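PDB 3E82: putative oxidoreductase from Klebsiella pneumoniae subsp. pneumoniae MGH 78578, which probably acts as a nicotinamide-nucleotide-dependent oxidoreductase of the Gfo/Idh/MocA family, with a substrate that is not established. Local coordinates for residues B[278-283]-B[292-297]; B[151-156]-B[239-244]; B[33-38]-B[48-53]; B[27-32]-B[298-303]; B[195-200]-B[340-345]. All blocks are in the same frame, centred on the assembly; numbering follows the deposited sequence.

Interaction 1 (B[278-283]-B[292-297])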
# COMPACT_ATOMS: atom_id res chain seq x y z
N ASP B 278 -22.53 3.92 6.23
CA ASP B 278 -21.39 3.01 6.38
C ASP B 278 -20.55 3.76 7.41
O ASP B 278 -19.96 4.79 7.11
CB ASP B 278 -20.61 2.85 5.08
CG ASP B 278 -19.36 1.99 5.24
OD1 ASP B 278 -19.50 0.81 5.61
OD2 ASP B 278 -18.24 2.50 5.00
N PRO B 279 -20.50 3.24 8.64
CA PRO B 279 -19.73 3.91 9.68
C PRO B 279 -18.23 3.80 9.62
O PRO B 279 -17.66 2.96 8.91
CB PRO B 279 -20.28 3.27 10.95
CG PRO B 279 -20.44 1.85 10.52
CD PRO B 279 -21.08 1.98 9.14
N LEU B 280 -17.59 4.68 10.37
CA LEU B 280 -16.15 4.69 10.48
C LEU B 280 -15.91 3.61 11.53
O LEU B 280 -16.62 3.56 12.55
CB LEU B 280 -15.69 6.05 11.01
CG LEU B 280 -15.93 7.26 10.09
CD1 LEU B 280 -16.28 8.48 10.93
CD2 LEU B 280 -14.68 7.51 9.24
N VAL B 281 -14.96 2.71 11.28
CA VAL B 281 -14.65 1.66 12.24
C VAL B 281 -13.31 2.04 12.89
O VAL B 281 -12.27 2.09 12.22
CB VAL B 281 -14.55 0.27 11.55
CG1 VAL B 281 -14.21 -0.79 12.57
CG2 VAL B 281 -15.88 -0.06 10.88
N ILE B 282 -13.35 2.31 14.19
CA ILE B 282 -12.17 2.74 14.94
C ILE B 282 -11.63 1.68 15.89
O ILE B 282 -12.38 1.05 16.63
CB ILE B 282 -12.49 4.00 15.77
CG1 ILE B 282 -12.98 5.12 14.85
CG2 ILE B 282 -11.25 4.43 16.55
CD1 ILE B 282 -13.48 6.35 15.60
N TYR B 283 -10.31 1.50 15.86
CA TYR B 283 -9.61 0.55 16.72
C TYR B 283 -8.74 1.34 17.68
O TYR B 283 -7.91 2.13 17.25
CB TYR B 283 -8.70 -0.36 15.88
CG TYR B 283 -9.42 -1.23 14.89
CD1 TYR B 283 -9.88 -2.49 15.25
CD2 TYR B 283 -9.66 -0.78 13.60
CE1 TYR B 283 -10.57 -3.28 14.34
CE2 TYR B 283 -10.34 -1.56 12.68
CZ TYR B 283 -10.80 -2.81 13.06
OH TYR B 283 -11.49 -3.58 12.15
N GLN B 292 -18.40 4.74 14.41
CA GLN B 292 -18.68 6.16 14.62
C GLN B 292 -19.43 6.62 13.38
O GLN B 292 -18.98 6.41 12.25
CB GLN B 292 -17.40 6.97 14.78
CG GLN B 292 -17.69 8.45 15.01
CD GLN B 292 -16.46 9.24 15.41
OE1 GLN B 292 -15.74 8.86 16.34
NE2 GLN B 292 -16.22 10.35 14.72
N ALA B 293 -20.59 7.23 13.60
CA ALA B 293 -21.41 7.71 12.49
C ALA B 293 -20.60 8.59 11.55
O ALA B 293 -19.84 9.46 11.98
CB ALA B 293 -22.63 8.48 13.01
N THR B 294 -20.75 8.35 10.25
CA THR B 294 -20.06 9.13 9.23
C THR B 294 -20.89 10.36 8.90
O THR B 294 -22.10 10.26 8.68
CB THR B 294 -19.86 8.31 7.94
OG1 THR B 294 -19.15 7.10 8.24
CG2 THR B 294 -19.05 9.11 6.92
N PRO B 295 -20.26 11.54 8.89
CA PRO B 295 -20.98 12.78 8.58
C PRO B 295 -21.51 12.80 7.15
O PRO B 295 -20.94 12.16 6.25
CB PRO B 295 -19.93 13.86 8.84
CG PRO B 295 -18.64 13.15 8.54
CD PRO B 295 -18.84 11.81 9.17
N GLN B 296 -22.60 13.52 6.95
CA GLN B 296 -23.21 13.62 5.63
C GLN B 296 -22.25 14.36 4.72
O GLN B 296 -21.53 15.26 5.16
CB GLN B 296 -24.52 14.42 5.71
CG GLN B 296 -25.31 14.44 4.39
CD GLN B 296 -25.89 15.82 4.05
OE1 GLN B 296 -26.33 16.55 4.93
NE2 GLN B 296 -25.90 16.16 2.76
N GLY B 297 -22.21 13.96 3.46
CA GLY B 297 -21.34 14.63 2.51
C GLY B 297 -22.17 15.57 1.65
O GLY B 297 -23.36 15.34 1.46

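Interaction 2 (B[151-156]-B[239-244])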
# COMPACT_ATOMS: atom_id res chain seq x y z
N PHE B 151 -1.42 7.03 6.38
CA PHE B 151 -2.70 7.45 5.79
C PHE B 151 -2.81 6.79 4.42
O PHE B 151 -1.98 7.02 3.53
CB PHE B 151 -2.72 8.97 5.66
CG PHE B 151 -4.00 9.52 5.06
CD1 PHE B 151 -5.06 9.91 5.88
CD2 PHE B 151 -4.12 9.71 3.69
CE1 PHE B 151 -6.21 10.48 5.34
CE2 PHE B 151 -5.26 10.28 3.14
CZ PHE B 151 -6.30 10.67 3.97
N GLU B 152 -3.83 5.95 4.24
CA GLU B 152 -4.02 5.24 2.99
C GLU B 152 -5.40 5.52 2.39
O GLU B 152 -6.42 5.35 3.06
CB GLU B 152 -3.83 3.74 3.22
CG GLU B 152 -3.70 2.94 1.94
CD GLU B 152 -3.20 1.54 2.19
OE1 GLU B 152 -2.54 1.32 3.23
OE2 GLU B 152 -3.45 0.67 1.33
N SER B 153 -5.40 5.93 1.13
CA SER B 153 -6.62 6.28 0.40
C SER B 153 -6.68 5.51 -0.91
O SER B 153 -5.72 5.50 -1.70
CB SER B 153 -6.63 7.79 0.13
OG SER B 153 -7.77 8.19 -0.60
N HIS B 154 -7.82 4.86 -1.15
CA HIS B 154 -8.02 4.04 -2.35
C HIS B 154 -9.20 4.40 -3.24
O HIS B 154 -10.23 4.90 -2.78
CB HIS B 154 -8.26 2.57 -1.98
CG HIS B 154 -7.05 1.84 -1.47
ND1 HIS B 154 -6.70 0.59 -1.93
CD2 HIS B 154 -6.14 2.17 -0.52
CE1 HIS B 154 -5.63 0.17 -1.29
NE2 HIS B 154 -5.27 1.11 -0.43
N PHE B 155 -9.02 4.12 -4.52
CA PHE B 155 -10.08 4.24 -5.50
C PHE B 155 -9.91 2.94 -6.25
O PHE B 155 -8.97 2.79 -7.03
CB PHE B 155 -9.92 5.37 -6.50
CG PHE B 155 -11.00 5.34 -7.55
CD1 PHE B 155 -12.23 5.93 -7.31
CD2 PHE B 155 -10.82 4.60 -8.72
CE1 PHE B 155 -13.29 5.77 -8.20
CE2 PHE B 155 -11.88 4.43 -9.62
CZ PHE B 155 -13.11 5.02 -9.36
N ASP B 156 -10.79 1.98 -6.01
CA ASP B 156 -10.68 0.69 -6.67
C ASP B 156 -12.03 0.20 -7.14
O ASP B 156 -13.06 0.48 -6.53
CB ASP B 156 -10.08 -0.36 -5.71
CG ASP B 156 -8.70 0.03 -5.18
OD1 ASP B 156 -8.00 0.82 -5.85
OD2 ASP B 156 -8.29 -0.46 -4.09
N SER B 239 -10.40 -0.99 1.36
CA SER B 239 -11.15 0.04 2.06
C SER B 239 -10.85 1.40 1.45
O SER B 239 -9.72 1.67 1.04
CB SER B 239 -10.77 0.07 3.54
OG SER B 239 -10.96 -1.19 4.15
N ARG B 240 -11.88 2.25 1.42
CA ARG B 240 -11.77 3.59 0.87
C ARG B 240 -10.63 4.34 1.54
O ARG B 240 -9.83 4.99 0.88
CB ARG B 240 -13.08 4.36 1.10
CG ARG B 240 -13.02 5.82 0.67
CD ARG B 240 -12.79 5.96 -0.82
NE ARG B 240 -12.63 7.36 -1.20
CZ ARG B 240 -11.50 8.04 -1.11
NH1 ARG B 240 -10.39 7.45 -0.66
NH2 ARG B 240 -11.46 9.32 -1.46
N PHE B 241 -10.58 4.25 2.87
CA PHE B 241 -9.56 4.90 3.69
C PHE B 241 -9.11 3.95 4.80
O PHE B 241 -9.92 3.20 5.36
CB PHE B 241 -10.11 6.16 4.38
CG PHE B 241 -10.25 7.36 3.48
CD1 PHE B 241 -9.13 8.05 3.03
CD2 PHE B 241 -11.52 7.82 3.12
CE1 PHE B 241 -9.27 9.20 2.23
CE2 PHE B 241 -11.67 8.96 2.33
CZ PHE B 241 -10.54 9.65 1.88
N THR B 242 -7.82 4.00 5.11
CA THR B 242 -7.22 3.21 6.18
C THR B 242 -6.19 4.16 6.79
O THR B 242 -5.26 4.59 6.10
CB THR B 242 -6.50 1.95 5.64
OG1 THR B 242 -7.45 1.06 5.06
CG2 THR B 242 -5.77 1.24 6.78
N VAL B 243 -6.36 4.51 8.06
CA VAL B 243 -5.44 5.43 8.72
C VAL B 243 -4.98 4.89 10.06
O VAL B 243 -5.80 4.55 10.91
CB VAL B 243 -6.10 6.81 8.94
CG1 VAL B 243 -5.08 7.80 9.52
CG2 VAL B 243 -6.66 7.33 7.62
N HIS B 244 -3.66 4.83 10.24
CA HIS B 244 -3.08 4.33 11.48
C HIS B 244 -2.31 5.42 12.19
O HIS B 244 -1.50 6.13 11.57
CB HIS B 244 -2.13 3.16 11.21
CG HIS B 244 -2.72 2.08 10.35
ND1 HIS B 244 -3.83 1.35 10.73
CD2 HIS B 244 -2.35 1.61 9.14
CE1 HIS B 244 -4.12 0.48 9.78
NE2 HIS B 244 -3.24 0.62 8.80

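Interaction 3 (B[33-38]-B[48-53])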
# COMPACT_ATOMS: atom_id res chain seq x y z
N LEU B 33 -27.14 31.73 -6.73
CA LEU B 33 -26.52 31.42 -8.01
C LEU B 33 -27.62 31.24 -9.05
O LEU B 33 -28.65 30.62 -8.77
CB LEU B 33 -25.70 30.13 -7.93
CG LEU B 33 -24.52 30.11 -6.96
CD1 LEU B 33 -23.76 28.81 -7.16
CD2 LEU B 33 -23.60 31.31 -7.22
N ASN B 34 -27.42 31.77 -10.24
CA ASN B 34 -28.42 31.64 -11.28
C ASN B 34 -27.81 31.13 -12.59
O ASN B 34 -27.02 31.81 -13.22
CB ASN B 34 -29.12 33.00 -11.48
CG ASN B 34 -30.02 33.04 -12.70
OD1 ASN B 34 -30.73 32.08 -13.00
ND2 ASN B 34 -30.01 34.16 -13.40
N LEU B 35 -28.17 29.91 -12.97
CA LEU B 35 -27.69 29.33 -14.22
C LEU B 35 -28.58 29.93 -15.31
O LEU B 35 -29.69 29.47 -15.55
CB LEU B 35 -27.84 27.81 -14.19
CG LEU B 35 -27.42 27.07 -15.46
CD1 LEU B 35 -26.02 27.49 -15.89
CD2 LEU B 35 -27.48 25.57 -15.20
N ALA B 36 -28.07 30.97 -15.97
CA ALA B 36 -28.82 31.68 -17.01
C ALA B 36 -28.45 31.30 -18.43
O ALA B 36 -29.26 31.45 -19.35
CB ALA B 36 -28.65 33.18 -16.82
N PHE B 37 -27.22 30.82 -18.62
CA PHE B 37 -26.76 30.45 -19.95
C PHE B 37 -26.07 29.08 -19.98
O PHE B 37 -25.43 28.67 -19.02
CB PHE B 37 -25.77 31.49 -20.48
CG PHE B 37 -26.33 32.88 -20.55
CD1 PHE B 37 -27.08 33.30 -21.65
CD2 PHE B 37 -26.10 33.78 -19.52
CE1 PHE B 37 -27.60 34.59 -21.71
CE2 PHE B 37 -26.61 35.08 -19.57
CZ PHE B 37 -27.36 35.48 -20.67
N VAL B 38 -26.22 28.39 -21.11
CA VAL B 38 -25.58 27.10 -21.33
C VAL B 38 -25.06 27.13 -22.77
O VAL B 38 -25.82 27.37 -23.71
CB VAL B 38 -26.58 25.92 -21.16
CG1 VAL B 38 -25.94 24.62 -21.64
CG2 VAL B 38 -26.99 25.78 -19.70
N ARG B 48 -34.38 20.14 -22.94
CA ARG B 48 -35.10 18.99 -22.40
C ARG B 48 -35.01 18.91 -20.87
O ARG B 48 -35.92 18.41 -20.21
CB ARG B 48 -34.59 17.67 -23.01
CG ARG B 48 -35.28 17.29 -24.32
CD ARG B 48 -35.06 15.82 -24.67
NE ARG B 48 -33.70 15.54 -25.13
CZ ARG B 48 -33.19 15.99 -26.28
NH1 ARG B 48 -33.92 16.74 -27.09
NH2 ARG B 48 -31.94 15.68 -26.61
N ASP B 49 -33.90 19.40 -20.32
CA ASP B 49 -33.68 19.40 -18.88
C ASP B 49 -33.96 20.77 -18.27
O ASP B 49 -34.58 20.88 -17.22
CB ASP B 49 -32.23 19.01 -18.54
CG ASP B 49 -31.89 17.58 -18.91
OD1 ASP B 49 -32.79 16.72 -18.87
OD2 ASP B 49 -30.71 17.32 -19.22
N LEU B 50 -33.47 21.81 -18.94
CA LEU B 50 -33.62 23.19 -18.47
C LEU B 50 -34.42 23.98 -19.50
O LEU B 50 -33.88 24.80 -20.23
CB LEU B 50 -32.23 23.82 -18.30
CG LEU B 50 -31.21 22.88 -17.64
CD1 LEU B 50 -29.86 23.57 -17.53
CD2 LEU B 50 -31.71 22.46 -16.27
N PRO B 51 -35.75 23.74 -19.55
CA PRO B 51 -36.68 24.40 -20.46
C PRO B 51 -36.57 25.91 -20.56
O PRO B 51 -36.88 26.49 -21.60
CB PRO B 51 -38.05 23.97 -19.94
CG PRO B 51 -37.77 22.61 -19.38
CD PRO B 51 -36.47 22.83 -18.64
N ASP B 52 -36.13 26.56 -19.48
CA ASP B 52 -36.06 28.01 -19.48
C ASP B 52 -34.68 28.67 -19.47
O ASP B 52 -34.59 29.87 -19.23
CB ASP B 52 -36.88 28.56 -18.32
CG ASP B 52 -38.32 28.04 -18.33
OD1 ASP B 52 -38.99 28.18 -19.37
OD2 ASP B 52 -38.77 27.49 -17.30
N VAL B 53 -33.62 27.92 -19.74
CA VAL B 53 -32.30 28.53 -19.75
C VAL B 53 -31.99 29.02 -21.17
O VAL B 53 -32.53 28.49 -22.15
CB VAL B 53 -31.21 27.52 -19.29
CG1 VAL B 53 -30.88 26.54 -20.40
CG2 VAL B 53 -29.97 28.26 -18.84

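Interaction 4 (B[27-32]-B[298-303])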
# COMPACT_ATOMS: atom_id res chain seq x y z
N ILE B 27 -25.43 23.63 -9.15
CA ILE B 27 -25.63 25.07 -9.22
C ILE B 27 -27.08 25.48 -8.96
O ILE B 27 -27.33 26.43 -8.21
CB ILE B 27 -25.21 25.62 -10.61
CG1 ILE B 27 -23.70 25.43 -10.80
CG2 ILE B 27 -25.58 27.10 -10.72
CD1 ILE B 27 -23.21 25.75 -12.20
N ARG B 28 -28.01 24.77 -9.57
CA ARG B 28 -29.43 25.09 -9.41
C ARG B 28 -29.93 24.85 -8.00
O ARG B 28 -30.98 25.36 -7.61
CB ARG B 28 -30.25 24.29 -10.44
CG ARG B 28 -30.03 24.79 -11.89
CD ARG B 28 -30.49 23.79 -12.94
NE ARG B 28 -31.91 23.46 -12.84
CZ ARG B 28 -32.90 24.34 -12.99
NH1 ARG B 28 -32.64 25.62 -13.25
NH2 ARG B 28 -34.16 23.93 -12.88
N SER B 29 -29.18 24.09 -7.21
CA SER B 29 -29.56 23.79 -5.83
C SER B 29 -28.98 24.78 -4.83
O SER B 29 -29.26 24.70 -3.63
CB SER B 29 -29.11 22.38 -5.45
OG SER B 29 -27.70 22.36 -5.24
N VAL B 30 -28.17 25.72 -5.31
CA VAL B 30 -27.54 26.70 -4.44
C VAL B 30 -28.11 28.10 -4.65
O VAL B 30 -27.89 28.73 -5.69
CB VAL B 30 -26.01 26.75 -4.69
CG1 VAL B 30 -25.37 27.83 -3.84
CG2 VAL B 30 -25.39 25.40 -4.38
N PRO B 31 -28.86 28.61 -3.66
CA PRO B 31 -29.46 29.94 -3.74
C PRO B 31 -28.40 31.02 -3.95
O PRO B 31 -27.27 30.91 -3.46
CB PRO B 31 -30.17 30.08 -2.39
CG PRO B 31 -30.54 28.69 -2.06
CD PRO B 31 -29.29 27.92 -2.43
N GLY B 32 -28.77 32.08 -4.67
CA GLY B 32 -27.83 33.15 -4.91
C GLY B 32 -27.13 32.97 -6.24
O GLY B 32 -26.60 33.92 -6.81
N ASP B 298 -21.56 16.64 1.14
CA ASP B 298 -22.29 17.56 0.27
C ASP B 298 -21.40 18.47 -0.57
O ASP B 298 -20.96 19.52 -0.11
CB ASP B 298 -23.26 18.42 1.09
CG ASP B 298 -24.08 19.35 0.22
OD1 ASP B 298 -24.19 19.09 -1.00
OD2 ASP B 298 -24.63 20.34 0.76
N GLN B 299 -21.14 18.05 -1.80
CA GLN B 299 -20.29 18.84 -2.68
C GLN B 299 -20.91 20.19 -3.09
O GLN B 299 -20.24 21.02 -3.71
CB GLN B 299 -19.89 18.03 -3.92
CG GLN B 299 -21.02 17.61 -4.82
CD GLN B 299 -20.55 16.63 -5.89
OE1 GLN B 299 -19.85 17.01 -6.83
NE2 GLN B 299 -20.92 15.36 -5.73
N ARG B 300 -22.17 20.42 -2.73
CA ARG B 300 -22.80 21.70 -3.05
C ARG B 300 -22.00 22.77 -2.31
O ARG B 300 -22.07 23.96 -2.64
CB ARG B 300 -24.27 21.73 -2.57
CG ARG B 300 -25.20 20.78 -3.31
CD ARG B 300 -26.58 20.68 -2.64
NE ARG B 300 -27.20 21.99 -2.46
CZ ARG B 300 -27.23 22.65 -1.30
NH1 ARG B 300 -26.69 22.12 -0.21
NH2 ARG B 300 -27.81 23.85 -1.24
N GLN B 301 -21.24 22.35 -1.29
CA GLN B 301 -20.43 23.27 -0.51
C GLN B 301 -19.45 24.01 -1.42
O GLN B 301 -19.16 25.19 -1.19
CB GLN B 301 -19.65 22.53 0.58
CG GLN B 301 -20.47 22.17 1.82
CD GLN B 301 -20.96 23.39 2.59
OE1 GLN B 301 -20.18 24.30 2.90
NE2 GLN B 301 -22.25 23.42 2.91
N TYR B 302 -18.94 23.33 -2.45
CA TYR B 302 -18.01 23.99 -3.36
C TYR B 302 -18.65 25.27 -3.93
O TYR B 302 -18.04 26.33 -3.92
CB TYR B 302 -17.64 23.07 -4.53
CG TYR B 302 -16.72 23.74 -5.52
CD1 TYR B 302 -15.34 23.78 -5.31
CD2 TYR B 302 -17.23 24.38 -6.67
CE1 TYR B 302 -14.49 24.44 -6.19
CE2 TYR B 302 -16.38 25.05 -7.56
CZ TYR B 302 -15.01 25.07 -7.31
OH TYR B 302 -14.16 25.75 -8.16
N TYR B 303 -19.88 25.15 -4.43
CA TYR B 303 -20.57 26.29 -5.01
C TYR B 303 -21.08 27.29 -3.97
O TYR B 303 -21.12 28.49 -4.23
CB TYR B 303 -21.72 25.82 -5.91
CG TYR B 303 -21.24 25.44 -7.31
CD1 TYR B 303 -20.68 26.40 -8.15
CD2 TYR B 303 -21.31 24.13 -7.76
CE1 TYR B 303 -20.20 26.06 -9.42
CE2 TYR B 303 -20.83 23.77 -9.03
CZ TYR B 303 -20.27 24.75 -9.85
OH TYR B 303 -19.78 24.42 -11.10

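Interaction 5 (B[195-200]-B[340-345])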
# COMPACT_ATOMS: atom_id res chain seq x y z
N PRO B 195 4.00 17.20 0.51
CA PRO B 195 4.91 16.14 0.93
C PRO B 195 6.33 16.56 0.59
O PRO B 195 6.54 17.46 -0.25
CB PRO B 195 4.45 14.95 0.09
CG PRO B 195 4.02 15.63 -1.21
CD PRO B 195 3.26 16.84 -0.71
N GLN B 196 7.30 15.92 1.23
CA GLN B 196 8.70 16.22 0.97
C GLN B 196 9.16 15.59 -0.34
O GLN B 196 10.00 16.14 -1.05
CB GLN B 196 9.58 15.72 2.11
CG GLN B 196 11.04 16.13 1.99
CD GLN B 196 11.77 16.05 3.31
OE1 GLN B 196 11.29 16.56 4.32
NE2 GLN B 196 12.94 15.44 3.31
N SER B 197 8.62 14.41 -0.66
CA SER B 197 8.97 13.73 -1.91
C SER B 197 7.83 12.81 -2.35
O SER B 197 6.95 12.47 -1.56
CB SER B 197 10.25 12.92 -1.73
OG SER B 197 10.04 11.79 -0.90
N VAL B 198 7.85 12.43 -3.62
CA VAL B 198 6.80 11.59 -4.18
C VAL B 198 7.42 10.40 -4.89
O VAL B 198 8.38 10.54 -5.66
CB VAL B 198 5.94 12.39 -5.20
CG1 VAL B 198 4.91 11.48 -5.84
CG2 VAL B 198 5.25 13.55 -4.51
N GLN B 199 6.88 9.22 -4.62
CA GLN B 199 7.38 8.01 -5.25
C GLN B 199 6.19 7.37 -5.97
O GLN B 199 5.10 7.28 -5.42
CB GLN B 199 7.97 7.08 -4.19
CG GLN B 199 8.76 5.90 -4.73
CD GLN B 199 7.87 4.74 -5.11
OE1 GLN B 199 6.94 4.40 -4.37
NE2 GLN B 199 8.14 4.12 -6.26
N GLY B 200 6.41 6.94 -7.20
CA GLY B 200 5.31 6.34 -7.94
C GLY B 200 5.60 5.06 -8.69
O GLY B 200 6.71 4.83 -9.16
N GLY B 340 12.05 5.68 -11.99
CA GLY B 340 12.34 4.74 -10.92
C GLY B 340 13.00 5.52 -9.80
O GLY B 340 13.52 4.95 -8.83
N MSE B 341 12.96 6.84 -9.91
CA MSE B 341 13.58 7.74 -8.94
C MSE B 341 12.58 8.58 -8.13
O MSE B 341 11.63 9.14 -8.69
CB MSE B 341 14.54 8.67 -9.71
CG MSE B 341 15.34 9.63 -8.87
SE MSE B 341 16.52 8.71 -7.66
CE MSE B 341 15.54 9.07 -6.05
N VAL B 342 12.79 8.66 -6.81
CA VAL B 342 11.93 9.46 -5.94
C VAL B 342 11.98 10.89 -6.47
O VAL B 342 13.03 11.35 -6.94
CB VAL B 342 12.43 9.42 -4.47
CG1 VAL B 342 11.70 10.45 -3.64
CG2 VAL B 342 12.16 8.02 -3.87
N GLN B 343 10.85 11.59 -6.40
CA GLN B 343 10.79 12.95 -6.95
C GLN B 343 10.34 14.02 -5.96
O GLN B 343 9.64 13.73 -4.99
CB GLN B 343 9.83 12.97 -8.15
CG GLN B 343 10.14 11.97 -9.26
CD GLN B 343 11.36 12.36 -10.09
OE1 GLN B 343 11.57 13.54 -10.37
NE2 GLN B 343 12.15 11.37 -10.49
N THR B 344 10.73 15.26 -6.21
CA THR B 344 10.32 16.39 -5.37
C THR B 344 9.33 17.18 -6.23
O THR B 344 9.21 16.91 -7.42
CB THR B 344 11.53 17.26 -4.95
OG1 THR B 344 12.35 17.56 -6.09
CG2 THR B 344 12.38 16.53 -3.92
N LEU B 345 8.61 18.13 -5.65
CA LEU B 345 7.62 18.89 -6.43
C LEU B 345 8.19 20.13 -7.12
O LEU B 345 9.02 20.85 -6.55
CB LEU B 345 6.44 19.31 -5.55
CG LEU B 345 5.80 18.24 -4.66
CD1 LEU B 345 4.57 18.83 -3.99
CD2 LEU B 345 5.41 17.02 -5.50

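Interaction 1 (B[278-283]-B[292-297])
Leu280 and Gln292 form the tight part of this contact, an antiparallel hydrogen-bonded pair with both side chains on the same face. Leu280 N donates a hydrogen bond to Gln292 O at 2.9 Å and 164°. In return Gln292 N donates to Leu280 O at 2.8 Å. The leucine side chain closes over the same carbonyl, with Leu280 CD1 3.6 Å from Gln292 O. Two residues on, Ile282 CD1 touches the amide oxygen OE1 of Gln292 at 3.5 Å. Gln292 gets there with CG anti to its backbone N (chi1 -180°) and the chain extended beyond. Strands 280-284 and 289-292 make a beta hairpin at one end of the mixed sheet of the C-terminal domain, and helix 131-142 lies against the face bearing Leu280 and Gln292; its Gln138 accepts from Gln292 NE2. The pairing thins out toward the loop. Ala293 is exposed, its CB directed away from 278-283, and Pro279 offers little more than CB, 3.6 Å from Gln292 O. Beyond it a side chain replaces the backbone donor: Thr294 OG1 donates to Asp278 O at 2.7 Å, while the Asp278 carboxylate turns to Lys252 and Arg254 N.

Interaction 2 (B[151-156]-B[239-244])
Phe151 meets Val243 in a non-hydrogen-bonded pair, CD1 of the phenyl ring lying 3.5 Å from Val243 CG2. The Phe151 and Phe241 side chains lie side by side, pointing the same way, their rings oblique at 54°, and both reach Ile136 of helix 131-142. Glu152 comes next, on the other face, exchanging two backbone bonds with Thr242: Glu152 N to Thr242 O at 2.7 Å and Thr242 N to Glu152 O at 2.8 Å. These strands, 148-156 and 241-245, are antiparallel neighbours (176° between their directions) within the large mixed sheet of the Gfo/Idh/MocA C-terminal domain. Ser153 returns to the phenylalanine face, where its OG accepts from Arg240 NH1 at 2.7 Å, close to the guanidinium plane. Phe241 CE2 sits 3.5 Å above one face of the guanidinium, over its centre, and NH2 donates to Gln187 OE1. His154 N bonds to Arg240 O at 2.9 Å, just where Arg240 and Phe241 make a classic beta bulge opposite Lys252. The rotation of the imidazole is fixed by two partners near its plane: NE2 donates to the anti lone pair of Glu152 OE2 at 2.6 Å and ND1 to OD2 of Asp156, the last residue, at 2.9 Å.

Interaction 3 (B[33-38]-B[48-53])
Val53 drives both methyls toward the strand 33-38, and its CG2 comes to 3.3 Å from Ala36 O. CG1 takes the crowded position between backbone N and carbonyl carbon (chi1 77°), which leaves CG2 anti to N and directed at the strand backbone. Val38 meets this fork at about a right angle: its CG2 is 4.0 Å from Val53 CG2 and equally far from Val53 CG1. A second crossing of about 90° lies alongside, where Leu35 CD2 touches Leu50 CD1 at 3.9 Å. Leu50 CD1 also approaches Val38 CG2 at 4.2 Å, linking the two crossings into one cluster. Leu50 and Val53 are brought together by a type I beta turn, closed by a bond from Val53 N to Leu50 O at 3.2 Å. The turn joins helix 43-49 to strand 54-56 and completes a beta-alpha-beta unit of the Rossmann fold. Ala24 of helix 17-28 borders Leu35, and Arg28 borders Leu50. The side chains meet one another through carbon atoms alone, and Val53 CG2 also lies against the Ala36 carbonyl. The turn is therefore probably held on the strand by apolar packing, directional bonding coming from just beyond it, where Thr54 is backbone-bonded to Ala36.

Interaction 4 (B[27-32]-B[298-303])
Arg300 reaches Ser29 from a position set by Asp298, where the second segment begins. Asp298 OD1 receives Arg300 N at 3.0 Å, the donor standing above the carboxylate plane, a capping bond in the turn that leads into the helix, while OD2 offers its syn lone pair to Arg300 NH1 in a salt bridge of 2.9 Å. Arg300 then grips Ser29 side-on with two other nitrogens. Its chain bends at chi3 (53°), which carries NE to Ser29 OG at 2.8 Å. NH2 reaches Ser29 O at 2.9 Å in a nearly straight bond (168°), although the donor stands above the carbonyl plane. Ser29 OG is also bonded to Leu26 O. Farther along, Tyr303 lays one ring face under Ile27: Ile27 CG1 stands 3.7 Å from the centroid of the Tyr303 ring, a CH-pi contact, with Tyr302 CD2 over the opposite face. Val30 CG2 closes on Tyr303 CB at 4.0 Å, and Tyr303 OH is hydrogen-bonded to His23 ND1. The contact thus joins the end of helix 17-28 and the loop after it, in the Rossmann-type domain, to the C-terminal domain. All three guanidinium nitrogens have partners, so the arginine's rotation is fixed, and its positive charge probably suits the carbonyl end of the helix that Ser29 follows.

Interaction 5 (B[195-200]-B[340-345])
Val198 and Gln343 form a single antiparallel hydrogen-bonded bridge. Val198 N reaches Gln343 O at 2.6 Å, and Gln343 N returns to Val198 O at 2.8 Å, both bonds fairly straight (160° and 164°). Side chains pack on both sides of the bridge along the chain. Val342 CG1 presses on Ser197 CB at 3.4 Å, tighter than usual for carbons, while Leu345 CD2 lies 3.6 Å from Val198 CG2 and its other methyl, CD1, meets Pro195 CD at 4.1 Å. Leu345 and Val198 both rest on Ala332 of helix 320-339. One shell out, Gln343 bends at chi2 (-73°), turning its CD back over its own segment, where NE2 donates to Met341 O (a selenomethionine) at 2.9 Å and OE1 takes a bond from Arg335. On the strand side, Gln196 and Ser197 form a classic beta bulge opposite Asn220, which also bonds Ser197 OG. The segment 340-345 thereby runs beside strand 197-203, an edge strand of the mixed sheet within this chain. Backbone bonds continue from Gly340 and Val342 to the second subunit, and Gln199 packs on Gln199 of that subunit. The two short backbone bonds probably keep the chain's path well defined beside the dimer partner.

Interactions 1, 2 and 5 all reach the mixed sheet of the C-terminal domain. Interaction 1 lies at the 289-292 end, interaction 5 at the 197-203 end about 32 Å away between centres, and interaction 2 between them, 14 Å from the first and 20 Å from the last. Interaction 1 runs on in sequence into interaction 4, which brings that domain against the Rossmann-type domain. Interactions 3 and 4 touch, Leu33 CD1 lying 3.8 Å from Tyr303 CB and Leu50 CD2 3.6 Å from Arg28 NE. In interaction 3 Val38 lies near, without touching, the glycines Gly14, Gly16 and Gly19 of a probable dinucleotide-binding motif. Interaction 5, 45 Å from interaction 3 between centres, faces the second subunit.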